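Side-chain contact in isoform A of Peptidoglycan-recognition protein LB (Drosophila melanogaster, PDB 7NSZ), which hydrolyses the amide bond between N-acetylmuramoyl and L-alanine in bacterial peptidoglycan, using one zinc ion, and so probably scavenges immune-stimulating fragments: residues A[152-155]-A[161-164]. The protein carries 1 engineered substitution. Sequence-based numbering, arbitrary orientation.
With ZN (zinc ion), chain B.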
# COMPACT_ATOMS: atom_id res chain seq x y z
N LEU A 152 -4.70 -3.98 -8.74
CA LEU A 152 -3.87 -3.32 -9.78
C LEU A 152 -2.51 -2.95 -9.22
O LEU A 152 -2.37 -2.82 -8.01
CB LEU A 152 -4.55 -2.02 -10.24
CG LEU A 152 -5.94 -2.11 -10.80
CD1 LEU A 152 -6.55 -0.70 -10.91
CD2 LEU A 152 -5.96 -2.82 -12.15
N GLY A 153 -1.50 -2.84 -10.05
CA GLY A 153 -0.28 -2.14 -9.70
C GLY A 153 -0.40 -0.69 -10.12
O GLY A 153 -1.13 -0.34 -11.05
N HIS A 154 0.34 0.16 -9.45
CA HIS A 154 0.38 1.60 -9.78
C HIS A 154 0.65 1.86 -11.26
O HIS A 154 -0.03 2.72 -11.82
CB HIS A 154 1.42 2.23 -8.88
CG HIS A 154 1.47 3.72 -8.84
ND1 HIS A 154 2.38 4.39 -8.09
CD2 HIS A 154 0.84 4.68 -9.56
CE1 HIS A 154 2.27 5.69 -8.30
NE2 HIS A 154 1.31 5.90 -9.15
N ARG A 155 1.54 1.08 -11.86
CA ARG A 155 1.93 1.28 -13.28
C ARG A 155 0.72 1.11 -14.19
O ARG A 155 0.84 1.54 -15.35
CB ARG A 155 3.04 0.30 -13.65
CG ARG A 155 2.66 -1.15 -13.52
CD ARG A 155 3.60 -2.11 -14.26
NE ARG A 155 4.94 -1.99 -13.73
CZ ARG A 155 6.01 -2.58 -14.25
NH1 ARG A 155 5.85 -3.42 -15.26
NH2 ARG A 155 7.21 -2.38 -13.76
N GLU A 161 7.02 2.99 -13.13
CA GLU A 161 7.56 1.62 -12.99
C GLU A 161 6.98 0.88 -11.76
O GLU A 161 6.95 -0.34 -11.74
CB GLU A 161 9.06 1.78 -12.82
CG GLU A 161 9.86 0.52 -12.73
CD GLU A 161 11.32 0.74 -13.12
OE1 GLU A 161 12.05 -0.25 -13.30
OE2 GLU A 161 11.73 1.91 -13.24
N CYS A 162 6.58 1.66 -10.76
CA CYS A 162 5.98 1.11 -9.51
C CYS A 162 4.89 0.09 -9.87
O CYS A 162 4.00 0.37 -10.67
CB CYS A 162 5.43 2.26 -8.69
SG CYS A 162 4.71 1.69 -7.15
N PRO A 163 4.83 -1.10 -9.22
CA PRO A 163 5.61 -1.53 -8.05
C PRO A 163 6.90 -2.32 -8.29
O PRO A 163 7.34 -3.05 -7.46
CB PRO A 163 4.58 -2.44 -7.33
CG PRO A 163 3.86 -3.15 -8.49
CD PRO A 163 3.69 -2.01 -9.48
N GLY A 164 7.52 -2.06 -9.45
CA GLY A 164 8.71 -2.82 -9.90
C GLY A 164 8.26 -3.99 -10.74
O GLY A 164 7.27 -4.60 -10.46
ZN ZN B . 3.43 3.48 -6.56
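H154 and C162 meet through the zinc ion they share. The metal is bound by ND1 of H154 at 2.1 Å and by SG of C162 at 2.3 Å, and H44 from strand 38-45 supplies the third protein ligand. In both residues the first torsion carries the ligating group anti to the backbone N (chi1 -169° for H154, -179° for C162), and SG of C162 lies at the edge of the H154 imidazole, near its plane, 3.7 Å from ND1 of H154. An imidazole nitrogen and a cysteine sulfur are both good zinc ligands.

Beside the metal, hydrogen bonds from the backbone and the side chain of R155 reach carbonyl oxygens of 161-164. The backbone N of R155 makes a weak, bent bond to O of C162 (2.8 Å). Farther out, the R155 guanidinium turns side-on to the chain, so that NE and NH2 both address the single carbonyl oxygen of E161. The bond from R155 NH2 to O of E161 is the shorter and straighter, 2.9 Å, and lies on a lone pair, whereas R155 NE, 3.3 Å from the same O, comes from above the carbonyl plane. That oxygen also accepts from N of G164, giving it three donors; arginine suits the place because its long chain, bent at chi3 (61°), ends in several N-H groups.

Packing fills in behind. P163, joined to C162 by a cis peptide bond, sets CD 4.0 Å from CA of G153, a close approach that suits glycine, which has no CB. This is the His-His-Cys zinc site of the PGRP amidase fold, with H154 supplied just past strand 149-153 and C162 by the loop before helix 165-171.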